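PDB 5JM8: aerobactin synthase IucA, which catalyses an ATP-dependent step in the assembly of the siderophore aerobactin, probably joining citrate to an N-hydroxylated lysine derivative as a member of the NIS synthetase family. Local coordinates for residues H78-D81 with F82-S86; R87-V90 with D91-H95; A129-E133 with K134-F138; K384-S387 with D388-I392. One frame throughout, in Å; residues are numbered along the deposited sequence.

In the fold
The four contacts fall into two distant pairs, in series along the chain. Contact 1 carries strand 77-80, an outermost strand of the five-stranded antiparallel sheet, into helix 82-96, and contact 2 follows farther along that same helix, the two centres lying about 13 Å apart. Contact 3 is in the loop between helices 101-124 and 138-142, and contact 4 closes helix 378-390. Their centres are about 16 Å apart, and the Arg-385 guanidinium of contact 4 packs against the backbone of 132-135. Centres of different pairs lie about 34 to 48 Å apart. The first pair belongs to the N-terminal sheet and its helices, while the second includes residues that meet neighbouring subunits of the four-chain assembly.

Contact 1 (H78-D81 with F82-S86); sequences HPVD and FATLS
Asp-81 and Thr-84 make the polar half of this contact, a helix N-cap. The Asp-81 carboxylate folds back over the first turn because CG sits between its own backbone N and carbonyl carbon (chi1 58°). OD1 accepts from Thr-84 N at 2.6 Å, met nearly along its C-O axis. Asp-81 OD1 thus receives the N-H and, as modelled, also the O-H of Thr-84, although the 2.5 Å from OG1 to OD1 is too short to trust in detail. The Asp-81 carbonyl starts the regular helix bonding: Leu-85 N reaches Asp-81 O at 3.1 Å.

The apolar half belongs to Val-80, whose two methyls part company. Val-80 CG1 lies 3.9 Å from Thr-84 CG2, the side chains crossing near a right angle, while Val-80 CG2 rests 3.9 Å from Leu-85 CB. Beyond the segments, Val-80 and Leu-85 both pack on Leu-50 of strand 49-54, and Phe-82 stacks on His-115 of helix 101-124.

The strand thus turns into helix 82-96 with an amide of the first turn satisfied by a carboxylate, whose negative charge would probably also interact favourably with the positive, N-terminal end of the helix dipole.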
loop_
_atom_site.group_PDB
_atom_site.type_symbol
_atom_site.label_atom_id
_atom_site.label_comp_id
_atom_site.label_asym_id
_atom_site.label_seq_id
_atom_site.Cartn_x
_atom_site.Cartn_y
_atom_site.Cartn_z
ATOM N N HIS A 78 14.431 -48.985 27.984
ATOM C CA HIS A 78 13.667 -48.895 26.743
ATOM C C HIS A 78 13.095 -47.491 26.570
ATOM O O HIS A 78 13.060 -46.716 27.523
ATOM C CB HIS A 78 12.516 -49.898 26.777
ATOM C CG HIS A 78 11.572 -49.689 27.920
ATOM N ND1 HIS A 78 10.340 -49.092 27.769
ATOM C CD2 HIS A 78 11.684 -49.989 29.236
ATOM C CE1 HIS A 78 9.732 -49.037 28.940
ATOM N NE2 HIS A 78 10.526 -49.575 29.846
ATOM N N PRO A 79 12.641 -47.158 25.363
ATOM C CA PRO A 79 12.069 -45.825 25.140
ATOM C C PRO A 79 10.687 -45.645 25.760
ATOM O O PRO A 79 9.929 -46.609 25.872
ATOM C CB PRO A 79 11.983 -45.724 23.613
ATOM C CG PRO A 79 12.938 -46.735 23.097
ATOM C CD PRO A 79 12.927 -47.847 24.091
ATOM N N VAL A 80 10.376 -44.416 26.158
ATOM C CA VAL A 80 9.053 -44.073 26.670
ATOM C C VAL A 80 8.555 -42.794 26.006
ATOM O O VAL A 80 9.316 -41.841 25.833
ATOM C CB VAL A 80 9.060 -43.889 28.205
ATOM C CG1 VAL A 80 9.287 -45.221 28.900
ATOM C CG2 VAL A 80 10.116 -42.874 28.630
ATOM N N ASP A 81 7.282 -42.778 25.620
ATOM C CA ASP A 81 6.695 -41.588 25.015
ATOM C C ASP A 81 6.464 -40.523 26.087
ATOM O O ASP A 81 6.678 -40.773 27.274
ATOM C CB ASP A 81 5.384 -41.925 24.283
ATOM C CG ASP A 81 4.336 -42.557 25.189
ATOM O OD1 ASP A 81 4.408 -42.390 26.422
ATOM O OD2 ASP A 81 3.421 -43.217 24.655
ATOM N N PHE A 82 6.023 -39.343 25.668
ATOM C CA PHE A 82 5.840 -38.229 26.590
ATOM C C PHE A 82 4.717 -38.506 27.583
ATOM O O PHE A 82 4.798 -38.117 28.748
ATOM C CB PHE A 82 5.549 -36.938 25.823
ATOM C CG PHE A 82 5.264 -35.764 26.711
ATOM C CD1 PHE A 82 6.253 -35.243 27.527
ATOM C CD2 PHE A 82 4.008 -35.185 26.738
ATOM C CE1 PHE A 82 5.995 -34.170 28.352
ATOM C CE2 PHE A 82 3.743 -34.107 27.560
ATOM C CZ PHE A 82 4.740 -33.600 28.369
ATOM N N ALA A 83 3.670 -39.177 27.113
ATOM C CA ALA A 83 2.531 -39.513 27.959
ATOM C C ALA A 83 2.960 -40.442 29.090
ATOM O O ALA A 83 2.459 -40.342 30.211
ATOM C CB ALA A 83 1.428 -40.155 27.133
ATOM N N THR A 84 3.890 -41.343 28.789
ATOM C CA THR A 84 4.390 -42.287 29.781
ATOM C C THR A 84 5.276 -41.585 30.810
ATOM O O THR A 84 4.973 -41.605 32.002
ATOM C CB THR A 84 5.191 -43.440 29.127
ATOM O OG1 THR A 84 4.363 -44.134 28.185
ATOM C CG2 THR A 84 5.677 -44.431 30.179
ATOM N N LEU A 85 6.361 -40.967 30.351
ATOM C CA LEU A 85 7.346 -40.374 31.260
ATOM C C LEU A 85 6.738 -39.294 32.154
ATOM O O LEU A 85 7.168 -39.111 33.293
ATOM C CB LEU A 85 8.532 -39.794 30.473
ATOM C CG LEU A 85 8.299 -38.678 29.445
ATOM C CD1 LEU A 85 8.231 -37.287 30.075
ATOM C CD2 LEU A 85 9.397 -38.721 28.393
ATOM N N SER A 86 5.740 -38.585 31.636
ATOM C CA SER A 86 5.055 -37.545 32.394
ATOM C C SER A 86 4.192 -38.147 33.492
ATOM O O SER A 86 4.130 -37.619 34.597
ATOM C CB SER A 86 4.194 -36.694 31.466
ATOM O OG SER A 86 3.346 -37.519 30.692
#

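Contact 2 (R87-V90 with D91-H95); sequences RLIV and DKLQH
The His-95 imidazole folds back on Asp-91 within 91-95, one turn along its own helix, and turns an edge to it: Asp-91 CG lies there, in the ring plane. His-95 ND1 donates to Asp-91 O at 2.7 Å, a bent bond in which the acceptor is tilted from the ring plane and the donor stands 40° out of the carbonyl plane, away from a lone pair. The Arg-87 guanidinium and the Asp-91 carboxylate are oppositely charged but do not touch, with NH1 of Arg-87 and OD1 of Asp-91 6.4 Å apart.

Across the two segments the backbone carries the contact. Asp-91 N bonds to Arg-87 O at 2.9 Å and Lys-92 N to Leu-88 O at 3.0 Å; the next two amides, of Leu-93 and Gln-94, repeat the pattern onto the carbonyls of Ile-89 and Val-90. This is plain alpha-helix, the middle and later turns of helix 82-96, and it is amphipathic. Its buried side carries Ile-89, Val-90 and Leu-93, which pack respectively on helix 14-26, helix 101-124 and Phe-545 and Phe-546 of helix 545-549.

Within the helix, Ile-89 CG2 meets Leu-93 CD1 at 4.2 Å. Leu-93 points its CG beside its own backbone N (chi1 -64°), which lays that carbon 3.2 Å from Ile-89 O. Lys-92 instead runs out fully extended, its CB passing 3.4 Å from Ile-89 O, and its NZ forms a salt bridge with Asp-29 and a hydrogen bond to Pro-43 O.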
loop_
_atom_site.group_PDB
_atom_site.type_symbol
_atom_site.label_atom_id
_atom_site.label_comp_id
_atom_site.label_asym_id
_atom_site.label_seq_id
_atom_site.Cartn_x
_atom_site.Cartn_y
_atom_site.Cartn_z
ATOM N N ARG A 87 3.516 -39.243 33.171
ATOM C CA ARG A 87 2.733 -39.974 34.160
ATOM C C ARG A 87 3.641 -40.522 35.257
ATOM O O ARG A 87 3.287 -40.499 36.437
ATOM C CB ARG A 87 1.960 -41.115 33.498
ATOM C CG ARG A 87 1.124 -41.933 34.473
ATOM C CD ARG A 87 0.362 -43.047 33.781
ATOM N NE ARG A 87 1.253 -44.018 33.150
ATOM C CZ ARG A 87 1.853 -45.016 33.794
ATOM N NH1 ARG A 87 1.670 -45.185 35.099
ATOM N NH2 ARG A 87 2.643 -45.849 33.132
ATOM N N LEU A 88 4.811 -41.013 34.860
ATOM C CA LEU A 88 5.767 -41.565 35.812
ATOM C C LEU A 88 6.245 -40.483 36.772
ATOM O O LEU A 88 6.361 -40.717 37.974
ATOM C CB LEU A 88 6.961 -42.189 35.084
ATOM C CG LEU A 88 6.687 -43.473 34.297
ATOM C CD1 LEU A 88 7.916 -43.893 33.505
ATOM C CD2 LEU A 88 6.241 -44.601 35.221
ATOM N N ILE A 89 6.514 -39.297 36.237
ATOM C CA ILE A 89 6.991 -38.183 37.049
ATOM C C ILE A 89 5.895 -37.676 37.979
ATOM O O ILE A 89 6.170 -37.293 39.110
ATOM C CB ILE A 89 7.504 -37.019 36.172
ATOM C CG1 ILE A 89 8.779 -37.438 35.440
ATOM C CG2 ILE A 89 7.797 -35.785 37.025
ATOM C CD1 ILE A 89 9.203 -36.492 34.340
ATOM N N VAL A 90 4.655 -37.658 37.503
ATOM C CA VAL A 90 3.538 -37.243 38.348
ATOM C C VAL A 90 3.325 -38.255 39.475
ATOM O O VAL A 90 2.951 -37.885 40.588
ATOM C CB VAL A 90 2.237 -37.080 37.532
ATOM C CG1 VAL A 90 1.037 -36.857 38.453
ATOM C CG2 VAL A 90 2.369 -35.923 36.551
ATOM N N ASP A 91 3.568 -39.530 39.189
ATOM C CA ASP A 91 3.465 -40.568 40.213
ATOM C C ASP A 91 4.542 -40.383 41.278
ATOM O O ASP A 91 4.279 -40.538 42.471
ATOM C CB ASP A 91 3.579 -41.960 39.590
ATOM C CG ASP A 91 3.631 -43.062 40.634
ATOM O OD1 ASP A 91 2.566 -43.408 41.188
ATOM O OD2 ASP A 91 4.737 -43.582 40.902
ATOM N N LYS A 92 5.757 -40.063 40.836
ATOM C CA LYS A 92 6.861 -39.773 41.744
ATOM C C LYS A 92 6.484 -38.647 42.701
ATOM O O LYS A 92 6.778 -38.708 43.893
ATOM C CB LYS A 92 8.118 -39.400 40.950
ATOM C CG LYS A 92 9.281 -38.874 41.791
ATOM C CD LYS A 92 10.460 -38.456 40.915
ATOM C CE LYS A 92 11.567 -37.794 41.735
ATOM N NZ LYS A 92 12.733 -37.381 40.902
ATOM N N LEU A 93 5.818 -37.628 42.169
ATOM C CA LEU A 93 5.466 -36.449 42.948
ATOM C C LEU A 93 4.317 -36.730 43.911
ATOM O O LEU A 93 4.204 -36.086 44.954
ATOM C CB LEU A 93 5.098 -35.294 42.014
ATOM C CG LEU A 93 6.229 -34.791 41.110
ATOM C CD1 LEU A 93 5.706 -33.787 40.094
ATOM C CD2 LEU A 93 7.355 -34.184 41.929
ATOM N N GLN A 94 3.465 -37.689 43.558
ATOM C CA GLN A 94 2.336 -38.048 44.406
ATOM C C GLN A 94 2.821 -38.665 45.716
ATOM O O GLN A 94 2.223 -38.456 46.772
ATOM C CB GLN A 94 1.400 -39.016 43.682
ATOM C CG GLN A 94 0.094 -39.263 44.425
ATOM C CD GLN A 94 -0.815 -40.249 43.720
ATOM O OE1 GLN A 94 -0.514 -40.724 42.626
ATOM N NE2 GLN A 94 -1.941 -40.564 44.352
ATOM N N HIS A 95 3.910 -39.423 45.637
ATOM C CA HIS A 95 4.525 -40.012 46.822
ATOM C C HIS A 95 5.332 -38.987 47.604
ATOM O O HIS A 95 5.240 -38.905 48.829
ATOM C CB HIS A 95 5.443 -41.169 46.434
ATOM C CG HIS A 95 4.736 -42.308 45.774
ATOM N ND1 HIS A 95 4.612 -42.414 44.406
ATOM C CD2 HIS A 95 4.121 -43.396 46.294
ATOM C CE1 HIS A 95 3.949 -43.517 44.112
ATOM N NE2 HIS A 95 3.637 -44.130 45.239
#

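Contact 3 (A129-E133 with K134-F138); sequences AALRE and KALNF
Leu-131 and Leu-136 both turn CG beside the backbone N (chi1 -66° and -61°), and this brings one methyl of each into contact. Leu-131 CD2 and Leu-136 CD2 touch at 3.7 Å, the two side chains crossing at about a right angle. Leu-136 CD2 also lies 3.9 Å from Leu-131 CB, so this one methyl rests against CB of Leu-131 as well as its CD2.

Between them the chain bends at Lys-134, which leaves the helical conformation of 129-133 for an extended one. The bend brings two acceptors, Leu-131 O and Lys-134 O, within 3.2 Å of each other. A water donates to both, at 2.8 Å to Leu-131 O and a short 2.5 Å to Lys-134 O, which probably eases the closeness of the two oxygens. Ahead of the bend, Glu-133 N bonds to Ala-130 O at 3.1 Å, while the Glu-133 carboxylate reaches across to His-176 of the second subunit through OE1.

Arg-132 leaves the turn on another course, to Asp-373 by a salt bridge and to Asp-376 O by a hydrogen bond. The bend lies in the loop that joins helix 101-124 to helix 138-142, for which Asn-137 is the N-cap, and both leucines pack on Leu-378 of helix 378-390.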
loop_
_atom_site.group_PDB
_atom_site.type_symbol
_atom_site.label_atom_id
_atom_site.label_comp_id
_atom_site.label_asym_id
_atom_site.label_seq_id
_atom_site.Cartn_x
_atom_site.Cartn_y
_atom_site.Cartn_z
ATOM N N ALA A 129 7.084 -21.569 9.251
ATOM C CA ALA A 129 8.484 -21.529 8.835
ATOM C C ALA A 129 8.762 -20.369 7.880
ATOM O O ALA A 129 9.883 -19.863 7.816
ATOM C CB ALA A 129 8.877 -22.844 8.188
ATOM N N ALA A 130 7.738 -19.950 7.144
ATOM C CA ALA A 130 7.880 -18.864 6.178
ATOM C C ALA A 130 7.986 -17.497 6.856
ATOM O O ALA A 130 8.371 -16.516 6.220
ATOM C CB ALA A 130 6.713 -18.874 5.207
ATOM N N LEU A 131 7.636 -17.435 8.139
ATOM C CA LEU A 131 7.731 -16.195 8.909
ATOM C C LEU A 131 9.180 -15.753 9.100
ATOM O O LEU A 131 9.451 -14.586 9.383
ATOM C CB LEU A 131 7.067 -16.358 10.279
ATOM C CG LEU A 131 5.553 -16.586 10.324
ATOM C CD1 LEU A 131 5.087 -16.752 11.765
ATOM C CD2 LEU A 131 4.802 -15.447 9.652
ATOM N N ARG A 132 10.108 -16.695 8.956
ATOM C CA ARG A 132 11.534 -16.401 9.051
ATOM C C ARG A 132 12.030 -15.501 7.922
ATOM O O ARG A 132 13.109 -14.916 8.014
ATOM C CB ARG A 132 12.344 -17.697 9.024
ATOM C CG ARG A 132 12.124 -18.625 10.201
ATOM C CD ARG A 132 13.074 -19.807 10.119
ATOM N NE ARG A 132 12.935 -20.700 11.266
ATOM C CZ ARG A 132 12.385 -21.910 11.226
ATOM N NH1 ARG A 132 11.922 -22.416 10.088
ATOM N NH2 ARG A 132 12.313 -22.626 12.336
ATOM N N GLU A 133 11.241 -15.398 6.860
ATOM C CA GLU A 133 11.715 -14.833 5.602
ATOM C C GLU A 133 11.834 -13.317 5.626
ATOM O O GLU A 133 12.566 -12.732 4.827
ATOM C CB GLU A 133 10.786 -15.260 4.465
ATOM C CG GLU A 133 10.793 -16.763 4.226
ATOM C CD GLU A 133 9.655 -17.241 3.344
ATOM O OE1 GLU A 133 8.706 -16.465 3.100
ATOM O OE2 GLU A 133 9.710 -18.407 2.896
ATOM N N LYS A 134 11.120 -12.680 6.546
ATOM C CA LYS A 134 11.093 -11.230 6.595
ATOM C C LYS A 134 10.647 -10.720 7.959
ATOM O O LYS A 134 10.247 -11.498 8.825
ATOM C CB LYS A 134 10.169 -10.694 5.502
ATOM C CG LYS A 134 8.757 -11.227 5.592
ATOM C CD LYS A 134 7.867 -10.641 4.515
ATOM C CE LYS A 134 6.407 -10.962 4.789
ATOM N NZ LYS A 134 5.490 -10.213 3.896
ATOM N N ALA A 135 10.717 -9.406 8.136
ATOM C CA ALA A 135 10.333 -8.777 9.390
ATOM C C ALA A 135 8.829 -8.895 9.617
ATOM O O ALA A 135 8.026 -8.622 8.722
ATOM C CB ALA A 135 10.760 -7.318 9.397
ATOM N N LEU A 136 8.459 -9.291 10.830
ATOM C CA LEU A 136 7.058 -9.473 11.185
ATOM C C LEU A 136 6.378 -8.174 11.582
ATOM O O LEU A 136 7.009 -7.284 12.153
ATOM C CB LEU A 136 6.935 -10.472 12.335
ATOM C CG LEU A 136 7.444 -11.889 12.072
ATOM C CD1 LEU A 136 7.252 -12.729 13.311
ATOM C CD2 LEU A 136 6.727 -12.502 10.888
ATOM N N ASN A 137 5.087 -8.074 11.279
ATOM C CA ASN A 137 4.284 -6.978 11.794
ATOM C C ASN A 137 3.690 -7.403 13.129
ATOM O O ASN A 137 3.814 -8.561 13.526
ATOM C CB ASN A 137 3.195 -6.553 10.791
ATOM C CG ASN A 137 2.094 -7.597 10.600
ATOM O OD1 ASN A 137 1.733 -8.337 11.514
ATOM N ND2 ASN A 137 1.538 -7.634 9.395
ATOM N N PHE A 138 3.039 -6.468 13.809
ATOM C CA PHE A 138 2.510 -6.711 15.142
ATOM C C PHE A 138 1.570 -7.912 15.193
ATOM O O PHE A 138 1.694 -8.766 16.068
ATOM C CB PHE A 138 1.788 -5.464 15.639
ATOM C CG PHE A 138 1.112 -5.641 16.961
ATOM C CD1 PHE A 138 1.837 -5.565 18.136
ATOM C CD2 PHE A 138 -0.251 -5.869 17.033
ATOM C CE1 PHE A 138 1.219 -5.724 19.358
ATOM C CE2 PHE A 138 -0.875 -6.028 18.255
ATOM C CZ PHE A 138 -0.139 -5.955 19.417
HETATM O O HOH W 1 11.081 -12.855 10.778
#

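Contact 4 (K384-S387 with D388-I392); sequences KRLS and DRLGI
Ser-387 O is gripped by two amides from beyond the helix end. Ile-392 N reaches it at 3.0 Å, and Gly-391 N adds a weak bond at 2.8 Å with a poor angle. The bond from Ile-392 spans six residues, and Gly-391 takes a left-handed backbone conformation (phi 70°); the arrangement resembles a Schellman motif, though its second classical bond is not seen, and it stops helix 378-390 and turns the chain toward helix 394-420. Ile-392 then folds back, its CG1 lying 3.9 Å from Ser-387 CA.

The last turns are held by regular bonds, such as Leu-390 N to Leu-386 O at 3.1 Å. Leu-386 puts CG anti to its backbone N (chi1 176°), and its CD1 presses on Leu-390 CD1 at 3.4 Å, tighter than usual van der Waals contact. The same CD1 lies 3.5 Å from Arg-389 NH2, approaching the guanidinium obliquely.

Arg-389 bends at chi3 (62°), and a water lies at its guanidinium edge, in plane, accepting from NE at 3.0 Å and giving a weak bond to Arg-385 O. Arg-389 NH2 continues to Gly-437 O, Arg-385 salt-bridges Asp-438, and Arg-323 of the third subunit packs on Leu-390.

Asp-388 OD2 faces another acceptor, Lys-384 O, and a carboxylate near the C-terminal end would probably be disfavoured by the helix dipole; Arg-389 probably suits that end better, though the like-charged Arg-323 of the third subunit comes close to its NH1.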
loop_
_atom_site.group_PDB
_atom_site.type_symbol
_atom_site.label_atom_id
_atom_site.label_comp_id
_atom_site.label_asym_id
_atom_site.label_seq_id
_atom_site.Cartn_x
_atom_site.Cartn_y
_atom_site.Cartn_z
ATOM N N LYS A 384 19.992 -12.505 11.983
ATOM C CA LYS A 384 20.652 -12.924 10.753
ATOM C C LYS A 384 20.409 -11.924 9.623
ATOM O O LYS A 384 21.275 -11.718 8.773
ATOM C CB LYS A 384 20.174 -14.316 10.345
ATOM C CG LYS A 384 20.907 -15.441 11.057
ATOM C CD LYS A 384 20.298 -16.797 10.744
ATOM C CE LYS A 384 21.207 -17.931 11.193
ATOM N NZ LYS A 384 20.793 -19.234 10.606
ATOM N N ARG A 385 19.231 -11.305 9.615
ATOM C CA ARG A 385 18.936 -10.257 8.643
ATOM C C ARG A 385 19.704 -8.990 8.984
ATOM O O ARG A 385 20.156 -8.270 8.095
ATOM C CB ARG A 385 17.439 -9.958 8.593
ATOM C CG ARG A 385 16.631 -10.981 7.830
ATOM C CD ARG A 385 15.231 -10.477 7.568
ATOM N NE ARG A 385 14.525 -10.176 8.808
ATOM C CZ ARG A 385 13.800 -11.055 9.492
ATOM N NH1 ARG A 385 13.680 -12.305 9.063
ATOM N NH2 ARG A 385 13.193 -10.683 10.610
ATOM N N LEU A 386 19.839 -8.721 10.277
ATOM C CA LEU A 386 20.604 -7.577 10.748
ATOM C C LEU A 386 22.057 -7.716 10.309
ATOM O O LEU A 386 22.661 -6.766 9.811
ATOM C CB LEU A 386 20.505 -7.463 12.270
ATOM C CG LEU A 386 21.328 -6.368 12.948
ATOM C CD1 LEU A 386 20.944 -4.995 12.418
ATOM C CD2 LEU A 386 21.147 -6.444 14.461
ATOM N N SER A 387 22.602 -8.916 10.483
ATOM C CA SER A 387 23.981 -9.206 10.105
ATOM C C SER A 387 24.211 -8.964 8.615
ATOM O O SER A 387 25.128 -8.235 8.233
ATOM C CB SER A 387 24.337 -10.652 10.466
ATOM O OG SER A 387 25.634 -10.994 10.012
ATOM N N ASP A 388 23.371 -9.569 7.782
ATOM C CA ASP A 388 23.520 -9.481 6.332
ATOM C C ASP A 388 23.391 -8.053 5.815
ATOM O O ASP A 388 24.099 -7.655 4.889
ATOM C CB ASP A 388 22.482 -10.363 5.635
ATOM C CG ASP A 388 22.730 -11.844 5.847
ATOM O OD1 ASP A 388 23.900 -12.236 6.047
ATOM O OD2 ASP A 388 21.752 -12.618 5.807
ATOM N N ARG A 389 22.474 -7.292 6.404
ATOM C CA ARG A 389 22.247 -5.914 5.984
ATOM C C ARG A 389 23.455 -5.037 6.307
ATOM O O ARG A 389 23.976 -4.339 5.434
ATOM C CB ARG A 389 20.989 -5.351 6.649
ATOM C CG ARG A 389 20.662 -3.918 6.245
ATOM C CD ARG A 389 19.285 -3.488 6.734
ATOM N NE ARG A 389 19.176 -3.512 8.191
ATOM C CZ ARG A 389 19.518 -2.503 8.986
ATOM N NH1 ARG A 389 19.999 -1.374 8.477
ATOM N NH2 ARG A 389 19.379 -2.621 10.297
ATOM N N LEU A 390 23.911 -5.091 7.555
ATOM C CA LEU A 390 25.020 -4.252 7.998
ATOM C C LEU A 390 26.369 -4.817 7.565
ATOM O O LEU A 390 27.395 -4.149 7.687
ATOM C CB LEU A 390 24.995 -4.094 9.520
ATOM C CG LEU A 390 23.749 -3.441 10.122
ATOM C CD1 LEU A 390 23.831 -3.455 11.636
ATOM C CD2 LEU A 390 23.575 -2.019 9.611
ATOM N N GLY A 391 26.366 -6.047 7.064
ATOM C CA GLY A 391 27.591 -6.696 6.634
ATOM C C GLY A 391 28.495 -7.073 7.795
ATOM O O GLY A 391 29.714 -7.147 7.635
ATOM N N ILE A 392 27.899 -7.304 8.964
ATOM C CA ILE A 392 28.643 -7.705 10.157
ATOM C C ILE A 392 28.391 -9.178 10.478
ATOM O O ILE A 392 27.449 -9.775 9.961
ATOM C CB ILE A 392 28.261 -6.849 11.381
ATOM C CG1 ILE A 392 26.759 -6.952 11.663
ATOM C CG2 ILE A 392 28.670 -5.400 11.155
ATOM C CD1 ILE A 392 26.323 -6.234 12.919
HETATM O O HOH W 2 18.062 -6.277 8.343
#